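Side-chain contacts in urea carboxylase (PDB 3OEP), which is of unknown function, a KipI-KipA homologue with cyclophilin-like domains and probably not an allophanate hydrolase: residues L253-P256 / S257-A261; E306-P309 / G310-F313; V129-A132 / L133-P136; V178-P181 / H182-T185. One frame throughout, in Å; residues are numbered along the deposited sequence.

Contact 1 (L253-P256 / S257-A261)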
ATOM      1  N   LEU A 253      -4.412  -9.930  -2.959  1.00 13.14           N
ATOM      2  CA  LEU A 253      -4.017  -9.440  -4.282  1.00 13.67           C
ATOM      3  C   LEU A 253      -4.892 -10.042  -5.386  1.00 15.97           C
ATOM      4  O   LEU A 253      -5.087  -9.425  -6.439  1.00 17.02           O
ATOM      5  CB  LEU A 253      -2.536  -9.716  -4.545  1.00 14.49           C
ATOM      6  CG  LEU A 253      -1.825  -8.661  -5.393  1.00 13.36           C
ATOM      7  CD1 LEU A 253      -1.719  -7.347  -4.607  1.00 12.45           C
ATOM      8  CD2 LEU A 253      -0.451  -9.140  -5.832  1.00 12.96           C
ATOM      9  N   ASP A 254      -5.407 -11.248  -5.139  1.00 15.71           N
ATOM     10  CA  ASP A 254      -6.409 -11.878  -5.999  1.00 16.14           C
ATOM     11  C   ASP A 254      -7.663 -12.055  -5.142  1.00 16.35           C
ATOM     12  O   ASP A 254      -7.867 -13.094  -4.512  1.00 16.45           O
ATOM     13  CB  ASP A 254      -5.856 -13.201  -6.545  1.00 15.60           C
ATOM     14  CG  ASP A 254      -6.886 -14.032  -7.316  1.00 18.20           C
ATOM     15  OD1 ASP A 254      -8.037 -13.591  -7.548  1.00 17.46           O
ATOM     16  OD2 ASP A 254      -6.517 -15.166  -7.678  1.00 17.08           O
ATOM     17  N   ALA A 255      -8.481 -11.006  -5.097  1.00 16.11           N
ATOM     18  CA  ALA A 255      -9.620 -10.953  -4.177  1.00 17.23           C
ATOM     19  C   ALA A 255     -10.697 -12.007  -4.466  1.00 17.37           C
ATOM     20  O   ALA A 255     -11.239 -12.603  -3.533  1.00 17.35           O
ATOM     21  CB  ALA A 255     -10.227  -9.545  -4.156  1.00 21.10           C
ATOM     22  N   PRO A 256     -11.016 -12.256  -5.752  1.00 16.41           N
ATOM     23  CA  PRO A 256     -12.017 -13.298  -6.006  1.00 16.88           C
ATOM     24  C   PRO A 256     -11.617 -14.682  -5.475  1.00 15.70           C
ATOM     25  O   PRO A 256     -12.470 -15.432  -4.983  1.00 15.74           O
ATOM     26  CB  PRO A 256     -12.131 -13.314  -7.530  1.00 19.10           C
ATOM     27  CG  PRO A 256     -11.761 -11.931  -7.943  1.00 20.00           C
ATOM     28  CD  PRO A 256     -10.719 -11.469  -6.965  1.00 18.79           C
ATOM     29  N   SER A 257     -10.333 -15.012  -5.564  1.00 15.04           N
ATOM     30  CA  SER A 257      -9.850 -16.282  -5.023  1.00 14.73           C
ATOM     31  C   SER A 257      -9.955 -16.312  -3.506  1.00 14.81           C
ATOM     32  O   SER A 257     -10.361 -17.332  -2.933  1.00 15.75           O
ATOM     33  CB  SER A 257      -8.419 -16.564  -5.476  1.00 15.87           C
ATOM     34  OG  SER A 257      -8.401 -16.781  -6.873  1.00 16.32           O
ATOM     35  N   ALA A 258      -9.603 -15.203  -2.855  1.00 13.21           N
ATOM     36  CA  ALA A 258      -9.724 -15.106  -1.399  1.00 13.29           C
ATOM     37  C   ALA A 258     -11.177 -15.273  -0.961  1.00 14.38           C
ATOM     38  O   ALA A 258     -11.486 -16.014  -0.019  1.00 13.52           O
ATOM     39  CB  ALA A 258      -9.175 -13.771  -0.896  1.00 11.48           C
ATOM     40  N   ARG A 259     -12.074 -14.568  -1.641  1.00 14.97           N
ATOM     41  CA  ARG A 259     -13.493 -14.648  -1.327  1.00 16.62           C
ATOM     42  C   ARG A 259     -14.035 -16.066  -1.515  1.00 17.19           C
ATOM     43  O   ARG A 259     -14.838 -16.527  -0.704  1.00 16.67           O
ATOM     44  CB  ARG A 259     -14.285 -13.638  -2.162  1.00 18.51           C
ATOM     45  CG  ARG A 259     -14.042 -12.194  -1.730  1.00 21.85           C
ATOM     46  CD  ARG A 259     -15.123 -11.255  -2.250  1.00 29.60           C
ATOM     47  NE  ARG A 259     -14.949 -10.937  -3.665  1.00 35.36           N
ATOM     48  CZ  ARG A 259     -14.145  -9.985  -4.141  1.00 39.37           C
ATOM     49  NH1 ARG A 259     -13.408  -9.238  -3.322  1.00 43.52           N
ATOM     50  NH2 ARG A 259     -14.072  -9.782  -5.452  1.00 41.02           N
ATOM     51  N   LEU A 260     -13.589 -16.751  -2.571  1.00 16.23           N
ATOM     52  CA  LEU A 260     -14.006 -18.129  -2.837  1.00 17.20           C
ATOM     53  C   LEU A 260     -13.576 -19.075  -1.713  1.00 14.92           C
ATOM     54  O   LEU A 260     -14.373 -19.897  -1.247  1.00 17.63           O
ATOM     55  CB  LEU A 260     -13.453 -18.624  -4.180  1.00 16.31           C
ATOM     56  CG  LEU A 260     -13.793 -20.076  -4.555  1.00 21.96           C
ATOM     57  CD1 LEU A 260     -15.289 -20.308  -4.490  1.00 27.61           C
ATOM     58  CD2 LEU A 260     -13.253 -20.431  -5.930  1.00 25.80           C
ATOM     59  N   ALA A 261     -12.317 -18.971  -1.297  1.00 14.44           N
ATOM     60  CA  ALA A 261     -11.805 -19.780  -0.190  1.00 14.65           C
ATOM     61  C   ALA A 261     -12.652 -19.605   1.072  1.00 14.51           C
ATOM     62  O   ALA A 261     -13.056 -20.584   1.695  1.00 14.70           O
ATOM     63  CB  ALA A 261     -10.339 -19.441   0.092  1.00 12.94           C
TER

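Contact 2 (E306-P309 / G310-F313)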
ATOM      1  N   GLU A 306      -3.249 -35.072  -3.466  1.00 25.46           N
ATOM      2  CA  GLU A 306      -3.242 -33.728  -4.039  1.00 25.57           C
ATOM      3  C   GLU A 306      -4.651 -33.148  -3.988  1.00 24.26           C
ATOM      4  O   GLU A 306      -5.623 -33.838  -4.314  1.00 24.65           O
ATOM      5  CB  GLU A 306      -2.741 -33.740  -5.489  1.00 27.41           C
ATOM      6  CG  GLU A 306      -1.231 -33.834  -5.618  1.00 30.41           C
ATOM      7  CD  GLU A 306      -0.739 -33.669  -7.045  1.00 37.55           C
ATOM      8  OE1 GLU A 306      -1.576 -33.552  -7.966  1.00 43.25           O
ATOM      9  OE2 GLU A 306       0.492 -33.648  -7.247  1.00 38.98           O
ATOM     10  N   ILE A 307      -4.751 -31.879  -3.587  1.00 22.38           N
ATOM     11  CA  ILE A 307      -6.021 -31.159  -3.508  1.00 21.87           C
ATOM     12  C   ILE A 307      -5.918 -29.930  -4.417  1.00 20.98           C
ATOM     13  O   ILE A 307      -5.196 -28.981  -4.095  1.00 21.67           O
ATOM     14  CB  ILE A 307      -6.331 -30.722  -2.058  1.00 21.59           C
ATOM     15  CG1 ILE A 307      -6.379 -31.942  -1.125  1.00 25.00           C
ATOM     16  CG2 ILE A 307      -7.656 -29.950  -1.988  1.00 22.39           C
ATOM     17  CD1 ILE A 307      -6.469 -31.593   0.362  1.00 22.99           C
ATOM     18  N   PRO A 308      -6.615 -29.948  -5.566  1.00 21.15           N
ATOM     19  CA  PRO A 308      -6.570 -28.776  -6.440  1.00 21.31           C
ATOM     20  C   PRO A 308      -7.358 -27.614  -5.852  1.00 20.45           C
ATOM     21  O   PRO A 308      -8.227 -27.830  -5.003  1.00 19.21           O
ATOM     22  CB  PRO A 308      -7.204 -29.273  -7.744  1.00 24.36           C
ATOM     23  CG  PRO A 308      -8.039 -30.428  -7.361  1.00 25.87           C
ATOM     24  CD  PRO A 308      -7.401 -31.049  -6.156  1.00 23.65           C
ATOM     25  N   PRO A 309      -7.048 -26.381  -6.283  1.00 19.21           N
ATOM     26  CA  PRO A 309      -7.731 -25.231  -5.706  1.00 19.08           C
ATOM     27  C   PRO A 309      -9.217 -25.220  -6.044  1.00 19.56           C
ATOM     28  O   PRO A 309      -9.627 -25.761  -7.077  1.00 22.13           O
ATOM     29  CB  PRO A 309      -7.001 -24.028  -6.327  1.00 19.20           C
ATOM     30  CG  PRO A 309      -6.390 -24.543  -7.576  1.00 21.17           C
ATOM     31  CD  PRO A 309      -6.097 -25.997  -7.343  1.00 20.27           C
ATOM     32  N   GLY A 310     -10.003 -24.625  -5.154  1.00 17.79           N
ATOM     33  CA  GLY A 310     -11.436 -24.484  -5.332  1.00 18.12           C
ATOM     34  C   GLY A 310     -12.265 -25.470  -4.536  1.00 18.81           C
ATOM     35  O   GLY A 310     -13.426 -25.702  -4.862  1.00 19.98           O
ATOM     36  N   GLN A 311     -11.690 -26.059  -3.491  1.00 19.28           N
ATOM     37  CA  GLN A 311     -12.454 -26.982  -2.666  1.00 19.56           C
ATOM     38  C   GLN A 311     -12.035 -26.962  -1.208  1.00 18.37           C
ATOM     39  O   GLN A 311     -10.928 -26.514  -0.863  1.00 16.07           O
ATOM     40  CB  GLN A 311     -12.366 -28.406  -3.234  1.00 20.60           C
ATOM     41  CG  GLN A 311     -10.987 -29.038  -3.162  1.00 22.98           C
ATOM     42  CD  GLN A 311     -10.887 -30.312  -3.991  1.00 27.71           C
ATOM     43  OE1 GLN A 311     -10.719 -30.262  -5.209  1.00 33.62           O
ATOM     44  NE2 GLN A 311     -10.987 -31.456  -3.331  1.00 26.67           N
ATOM     45  N   SER A 312     -12.946 -27.439  -0.361  1.00 17.94           N
ATOM     46  CA  SER A 312     -12.696 -27.560   1.067  1.00 18.09           C
ATOM     47  C   SER A 312     -12.430 -29.013   1.425  1.00 17.03           C
ATOM     48  O   SER A 312     -12.816 -29.935   0.695  1.00 19.70           O
ATOM     49  CB  SER A 312     -13.864 -27.010   1.888  1.00 17.38           C
ATOM     50  OG  SER A 312     -14.978 -27.877   1.859  1.00 19.89           O
ATOM     51  N   PHE A 313     -11.777 -29.206   2.563  1.00 15.75           N
ATOM     52  CA  PHE A 313     -11.316 -30.523   2.965  1.00 16.29           C
ATOM     53  C   PHE A 313     -11.188 -30.599   4.475  1.00 17.05           C
ATOM     54  O   PHE A 313     -11.101 -29.572   5.153  1.00 16.22           O
ATOM     55  CB  PHE A 313      -9.969 -30.834   2.293  1.00 17.63           C
ATOM     56  CG  PHE A 313      -8.904 -29.796   2.538  1.00 14.65           C
ATOM     57  CD1 PHE A 313      -8.790 -28.688   1.706  1.00 15.69           C
ATOM     58  CD2 PHE A 313      -8.005 -29.935   3.587  1.00 16.70           C
ATOM     59  CE1 PHE A 313      -7.807 -27.732   1.925  1.00 17.84           C
ATOM     60  CE2 PHE A 313      -7.017 -28.978   3.812  1.00 19.29           C
ATOM     61  CZ  PHE A 313      -6.921 -27.878   2.978  1.00 16.36           C
TER
HETATM   62  O   HOH W   1     -11.299 -27.840  -6.833  1.00 24.65           O

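Contact 3 (V129-A132 / L133-P136)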
ATOM      1  N   VAL A 129       9.688  25.829   1.604  1.00 12.79           N
ATOM      2  CA  VAL A 129      11.110  26.087   1.824  1.00 13.81           C
ATOM      3  C   VAL A 129      11.459  27.485   1.297  1.00 13.92           C
ATOM      4  O   VAL A 129      11.006  27.891   0.217  1.00 14.06           O
ATOM      5  CB  VAL A 129      11.979  25.004   1.116  1.00 13.85           C
ATOM      6  CG1 VAL A 129      13.463  25.361   1.133  1.00 11.80           C
ATOM      7  CG2 VAL A 129      11.762  23.644   1.758  1.00 12.95           C
ATOM      8  N   GLU A 130      12.244  28.229   2.076  1.00 14.54           N
ATOM      9  CA  GLU A 130      12.702  29.560   1.670  1.00 15.85           C
ATOM     10  C   GLU A 130      13.370  29.495   0.299  1.00 14.72           C
ATOM     11  O   GLU A 130      14.103  28.558   0.020  1.00 15.49           O
ATOM     12  CB  GLU A 130      13.708  30.120   2.680  1.00 16.46           C
ATOM     13  CG  GLU A 130      13.113  30.500   4.030  1.00 19.94           C
ATOM     14  CD  GLU A 130      12.190  31.704   3.953  1.00 26.84           C
ATOM     15  OE1 GLU A 130      12.640  32.775   3.497  1.00 30.59           O
ATOM     16  OE2 GLU A 130      11.018  31.581   4.363  1.00 31.99           O
ATOM     17  N   PRO A 131      13.125  30.499  -0.565  1.00 16.82           N
ATOM     18  CA  PRO A 131      13.738  30.500  -1.895  1.00 17.09           C
ATOM     19  C   PRO A 131      15.239  30.182  -1.925  1.00 17.29           C
ATOM     20  O   PRO A 131      15.679  29.392  -2.762  1.00 16.65           O
ATOM     21  CB  PRO A 131      13.478  31.924  -2.385  1.00 19.79           C
ATOM     22  CG  PRO A 131      12.177  32.283  -1.745  1.00 19.96           C
ATOM     23  CD  PRO A 131      12.222  31.654  -0.383  1.00 19.11           C
ATOM     24  N   ALA A 132      16.003  30.767  -1.006  1.00 16.20           N
ATOM     25  CA  ALA A 132      17.456  30.574  -0.963  1.00 15.37           C
ATOM     26  C   ALA A 132      17.884  29.139  -0.664  1.00 14.96           C
ATOM     27  O   ALA A 132      19.022  28.777  -0.942  1.00 15.94           O
ATOM     28  CB  ALA A 132      18.092  31.530   0.056  1.00 16.82           C
ATOM     29  N   LEU A 133      16.979  28.330  -0.105  1.00 13.64           N
ATOM     30  CA  LEU A 133      17.286  26.944   0.262  1.00 13.74           C
ATOM     31  C   LEU A 133      16.725  25.925  -0.739  1.00 13.56           C
ATOM     32  O   LEU A 133      16.851  24.719  -0.543  1.00 14.84           O
ATOM     33  CB  LEU A 133      16.776  26.662   1.680  1.00 14.37           C
ATOM     34  CG  LEU A 133      17.077  25.303   2.319  1.00 14.69           C
ATOM     35  CD1 LEU A 133      18.559  24.934   2.223  1.00 15.09           C
ATOM     36  CD2 LEU A 133      16.607  25.289   3.779  1.00 12.31           C
ATOM     37  N   ARG A 134      16.142  26.403  -1.837  1.00 13.67           N
ATOM     38  CA  ARG A 134      15.542  25.494  -2.818  1.00 14.08           C
ATOM     39  C   ARG A 134      16.582  24.902  -3.761  1.00 16.53           C
ATOM     40  O   ARG A 134      17.275  25.629  -4.474  1.00 16.99           O
ATOM     41  CB  ARG A 134      14.453  26.214  -3.614  1.00 15.00           C
ATOM     42  CG  ARG A 134      13.313  26.655  -2.735  1.00 15.43           C
ATOM     43  CD  ARG A 134      12.198  27.319  -3.507  1.00 16.07           C
ATOM     44  NE  ARG A 134      11.257  27.951  -2.590  1.00 15.34           N
ATOM     45  CZ  ARG A 134      10.254  28.742  -2.950  1.00 21.32           C
ATOM     46  NH1 ARG A 134      10.027  29.008  -4.237  1.00 23.48           N
ATOM     47  NH2 ARG A 134       9.471  29.270  -2.014  1.00 19.75           N
ATOM     48  N   LEU A 135      16.690  23.578  -3.766  1.00 16.73           N
ATOM     49  CA  LEU A 135      17.554  22.917  -4.732  1.00 19.56           C
ATOM     50  C   LEU A 135      16.997  21.553  -5.116  1.00 19.34           C
ATOM     51  O   LEU A 135      16.270  20.935  -4.332  1.00 18.61           O
ATOM     52  CB  LEU A 135      18.992  22.816  -4.219  1.00 22.60           C
ATOM     53  CG  LEU A 135      19.410  21.610  -3.394  1.00 23.52           C
ATOM     54  CD1 LEU A 135      20.924  21.620  -3.134  1.00 19.85           C
ATOM     55  CD2 LEU A 135      18.624  21.599  -2.090  1.00 25.15           C
ATOM     56  N   PRO A 136      17.330  21.086  -6.328  1.00 20.21           N
ATOM     57  CA  PRO A 136      16.742  19.852  -6.821  1.00 21.32           C
ATOM     58  C   PRO A 136      17.157  18.622  -6.025  1.00 19.83           C
ATOM     59  O   PRO A 136      18.206  18.608  -5.373  1.00 18.91           O
ATOM     60  CB  PRO A 136      17.269  19.752  -8.263  1.00 22.91           C
ATOM     61  CG  PRO A 136      17.710  21.095  -8.622  1.00 25.17           C
ATOM     62  CD  PRO A 136      18.155  21.748  -7.356  1.00 22.82           C
TER

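Contact 4 (V178-P181 / H182-T185)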
ATOM      1  N   VAL A 178       7.938  10.805  13.957  1.00 13.83           N
ATOM      2  CA  VAL A 178       6.669  11.288  13.405  1.00 13.41           C
ATOM      3  C   VAL A 178       5.639  10.152  13.276  1.00 14.16           C
ATOM      4  O   VAL A 178       4.434  10.403  13.230  1.00 14.64           O
ATOM      5  CB  VAL A 178       6.872  12.047  12.069  1.00 15.67           C
ATOM      6  CG1 VAL A 178       7.791  13.258  12.285  1.00 17.62           C
ATOM      7  CG2 VAL A 178       7.429  11.132  10.981  1.00 16.90           C
ATOM      8  N   TYR A 179       6.116   8.906  13.276  1.00 12.94           N
ATOM      9  CA  TYR A 179       5.254   7.736  13.136  1.00 14.67           C
ATOM     10  C   TYR A 179       5.671   6.631  14.101  1.00 13.86           C
ATOM     11  O   TYR A 179       6.826   6.220  14.114  1.00 15.25           O
ATOM     12  CB  TYR A 179       5.312   7.226  11.697  1.00 14.12           C
ATOM     13  CG  TYR A 179       4.616   5.901  11.484  1.00 13.85           C
ATOM     14  CD1 TYR A 179       3.248   5.775  11.690  1.00 19.71           C
ATOM     15  CD2 TYR A 179       5.324   4.779  11.075  1.00 17.36           C
ATOM     16  CE1 TYR A 179       2.601   4.555  11.507  1.00 22.79           C
ATOM     17  CE2 TYR A 179       4.688   3.561  10.878  1.00 18.15           C
ATOM     18  CZ  TYR A 179       3.327   3.456  11.095  1.00 23.79           C
ATOM     19  OH  TYR A 179       2.689   2.251  10.899  1.00 21.87           O
ATOM     20  N   ASP A 180       4.729   6.157  14.910  1.00 15.11           N
ATOM     21  CA  ASP A 180       4.991   5.048  15.837  1.00 16.86           C
ATOM     22  C   ASP A 180       3.697   4.284  16.071  1.00 17.65           C
ATOM     23  O   ASP A 180       2.835   4.750  16.808  1.00 18.72           O
ATOM     24  CB  ASP A 180       5.534   5.565  17.174  1.00 17.44           C
ATOM     25  CG  ASP A 180       5.841   4.439  18.171  1.00 23.60           C
ATOM     26  OD1 ASP A 180       5.525   3.262  17.897  1.00 22.77           O
ATOM     27  OD2 ASP A 180       6.408   4.742  19.240  1.00 25.68           O
ATOM     28  N   PRO A 181       3.561   3.101  15.452  1.00 19.98           N
ATOM     29  CA  PRO A 181       2.289   2.382  15.556  1.00 21.43           C
ATOM     30  C   PRO A 181       1.976   1.824  16.949  1.00 22.64           C
ATOM     31  O   PRO A 181       0.876   1.317  17.157  1.00 24.13           O
ATOM     32  CB  PRO A 181       2.439   1.246  14.535  1.00 22.47           C
ATOM     33  CG  PRO A 181       3.889   1.044  14.379  1.00 22.95           C
ATOM     34  CD  PRO A 181       4.548   2.370  14.634  1.00 21.03           C
ATOM     35  N   HIS A 182       2.918   1.927  17.886  1.00 23.47           N
ATOM     36  CA  HIS A 182       2.719   1.433  19.247  1.00 24.87           C
ATOM     37  C   HIS A 182       2.156   2.454  20.227  1.00 27.46           C
ATOM     38  O   HIS A 182       1.649   2.070  21.277  1.00 28.37           O
ATOM     39  CB  HIS A 182       4.025   0.872  19.806  1.00 24.61           C
ATOM     40  CG  HIS A 182       4.480  -0.368  19.110  1.00 24.15           C
ATOM     41  ND1 HIS A 182       4.053  -1.625  19.478  1.00 28.11           N
ATOM     42  CD2 HIS A 182       5.303  -0.543  18.051  1.00 23.68           C
ATOM     43  CE1 HIS A 182       4.605  -2.522  18.680  1.00 26.94           C
ATOM     44  NE2 HIS A 182       5.365  -1.892  17.805  1.00 24.11           N
ATOM     45  N   ARG A 183       2.239   3.745  19.918  1.00 26.70           N
ATOM     46  CA  ARG A 183       1.771   4.743  20.882  1.00 27.68           C
ATOM     47  C   ARG A 183       0.300   5.098  20.666  1.00 27.94           C
ATOM     48  O   ARG A 183      -0.296   4.748  19.639  1.00 27.28           O
ATOM     49  CB  ARG A 183       2.668   5.986  20.871  1.00 28.90           C
ATOM     50  CG  ARG A 183       2.535   6.843  19.649  1.00 24.60           C
ATOM     51  CD  ARG A 183       3.630   7.901  19.560  1.00 24.99           C
ATOM     52  NE  ARG A 183       3.580   8.516  18.240  1.00 19.87           N
ATOM     53  CZ  ARG A 183       4.562   9.199  17.655  1.00 15.99           C
ATOM     54  NH1 ARG A 183       4.363   9.680  16.436  1.00 15.47           N
ATOM     55  NH2 ARG A 183       5.735   9.397  18.256  1.00 18.13           N
ATOM     56  N   GLU A 184      -0.278   5.783  21.652  1.00 27.60           N
ATOM     57  CA  GLU A 184      -1.696   6.150  21.635  1.00 28.70           C
ATOM     58  C   GLU A 184      -2.098   6.917  20.377  1.00 27.12           C
ATOM     59  O   GLU A 184      -3.179   6.701  19.831  1.00 28.89           O
ATOM     60  CB  GLU A 184      -2.046   6.981  22.875  1.00 30.40           C
ATOM     61  N   THR A 185      -1.217   7.806  19.921  1.00 25.63           N
ATOM     62  CA  THR A 185      -1.450   8.617  18.734  1.00 22.61           C
ATOM     63  C   THR A 185      -0.311   8.338  17.748  1.00 20.00           C
ATOM     64  O   THR A 185       0.723   9.000  17.797  1.00 19.52           O
ATOM     65  CB  THR A 185      -1.492  10.113  19.114  1.00 23.95           C
ATOM     66  OG1 THR A 185      -2.476  10.315  20.138  1.00 27.71           O
ATOM     67  CG2 THR A 185      -1.829  10.977  17.913  1.00 22.17           C
TER
HETATM   68  O   HOH W   2       7.327   7.026  20.109  1.00 29.86           O

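Contact 1 (L253-P256 / S257-A261)
Asp254 OD2 is gripped by two donors: Ser257 OG gives it a hydrogen bond of 2.6 Å, and Gln482 NE2 supplies another. The serine hydroxyl arrives from above the carboxylate plane, 47° out of it. With CG set anti to the backbone N (chi1 173°), the aspartate brings its carboxylate up to Ser257 in the first turn of the helix, where the second oxygen, OD1, takes a weak bond of 3.4 Å from Ser257 N. Asp254 thus holds the N-cap position of helix 255-264, answering one of the amides that the first turn cannot pair within the helix. Its own carbonyl begins the ladder: Ala258 N donates to Asp254 O at 3.2 Å, followed by Arg259 N to Ala255 O at 2.9 Å. Arg259 bends at chi3 (-77°) and folds back over the residues one turn earlier. Its guanidinium lies with one face over Ala255 O, which sits 3.9 Å from that plane, while NH1 comes within 3.3 Å of Ala255 CB and NH2 passes obliquely by the ring of Pro256. Without the carboxylate, as with an alanine here, Ser257 OG and Gln482 NE2 would probably lose their shared acceptor and the helix start its cap. The carboxylate, beside Trp478 and Tyr296, is buried, and its negative charge at the positive end of the helix dipole is likely to be stabilised there, which would favour the ionised form.

Contact 2 (E306-P309 / G310-F313)
Between strands 305-307 and 311-315, the backbone turns through Pro308 and Pro309 to Gly310, whose phi of 102° would press a CB to 2.4 Å from Pro309 O, a clash that glycine avoids. Gly310 and Gln311 both pair by backbone with Phe293 of strand 289-295, forming a G1 beta bulge at the start of the second strand. Across the turn, Ile307 carries the apolar contact with two branches. Its CD1 sits over one face of the Phe313 ring, 3.9 Å from the centroid and 19° off the ring normal, a CH-pi contact displaced toward CG of the ring. The two side chains cross at about a right angle, and CD1, the end of the longer branch, makes the touch. CG2 of Ile307, anti to the backbone N, instead approaches Gln311 CG at 3.6 Å. Gln311 leaves its backbone with chi1 at 67°, CG lying between N and the carbonyl carbon, and then runs extended toward the prolines, bringing OE1 to 3.4 Å from Pro308 CG. A water bridges the bend, 2.7 Å from Pro309 O and 3.0 Å from Gln311 OE1. Outside the turn, Ile307 pairs by backbone with Ala300 of strand 298-302, and Phe313 touches Leu302 of that strand and Ala291 of strand 289-295; the turn therefore carries the chain from the end strand of one antiparallel sheet to that of another.

Contact 3 (V129-A132 / L133-P136)
Val129 O is the shared acceptor for Arg134, which grips it side-on with two nitrogens: NE at 2.8 Å and NH2 at 3.0 Å. The carbonyl oxygen lies only 1° out of the guanidinium plane, and the NH2 bond comes nearly along the C=O axis, whereas NE is tilted 32° from the carbonyl plane. The chain, extended from CG to NE, runs beside Pro131 and carries the guanidinium to Val129 O; Pro131 CD is 4.0 Å from Arg134 NH2, and Pro131 CG lies over one guanidinium face. NH2 has a further, long and weak ion pair with Glu128. Two backbone bonds close the 3-10 turn within the loop that leads from strand 124-127 to strand 144-145: Leu133 N donates to Glu130 O at 2.9 Å and Arg134 N to Pro131 O at 3.2 Å. Each donor stands above the carbonyl plane, the latter 62° out of it. Val129 CG1 meets Leu133 CB at 3.6 Å, the two side chains crossing at about a right angle, and Leu133 continues onto Val92 and Leu96 of helix 89-96 and Val103 of helix 100-108. Farther out, Glu130 OE1 forms a long, weak ion pair with Lys109.

Contact 4 (V178-P181 / H182-T185)
Arg183 folds back along Asp180, three residues earlier. From CB the chain turns at chi1 71° to put CG between the backbone N and the carbonyl carbon, 3.5 Å from Asp180 O; it then runs extended to NE, CD passing Asp180 CB at 3.8 Å. NE donates to Thr185 O at 2.9 Å, reaching it from above the carbonyl plane, while CZ stays close to Asp180 CB, which sits over one face of the guanidinium toward its rim. At the tip, NH1 bonds Pro186 O, and Val178 O lies 3.3 Å from NH1, at the edge of the guanidinium and in its plane; NH2 bonds Ala177 O and contacts, weakly, a water held 2.6 Å from Asp180 OD2. The guanidinium is thus fixed mainly by backbone carbonyls around it. The backbone from Asp180 to Arg183 is a type I beta turn in the loop between strands 169-174 and 194-199, closed by a weak bond from Arg183 N to Asp180 O. Inside it, Asp180 OD1 accepts from His182 N at 2.9 Å, an Asx turn, the donor 47° out of the carboxylate plane; the same oxygen lies at the edge of the His182 ring, in its plane. Were the guanidinium lost to an alanine, the carbonyls of Ala177, Thr185 and Pro186 would probably be left without this donor and the loop freer to move. Pro181 CD lies over one face of the Tyr179 ring, offset toward its rim, and Tyr179 OH bonds Gly355 O, while His182 NE2 makes weak bonds to Arg209 O and Pro210 O.

In the fold
Going from the N terminus, contact 3 comes first, shaping the loop that follows strand 124-127 and seating it on helices 89-96 and 100-108. Contact 4 follows within the same carboxyltransferase C and D region, the two centres about 31 Å apart, turning the loop between strands 169-174 and 194-199 and reaching Gly355 and Ile357, in the later A and B region, through Tyr179. Contact 1 then starts helix 255-264 against strand 331-336, and contact 2 joins two sheets at strands 305-307 and 311-315. All four are local and run in series; none nests within or crosses another. Contacts 1 and 2 have centres about 14 Å apart, whereas those of contacts 2 and 3 are about 60 Å apart, on opposite sides of the chain's centre.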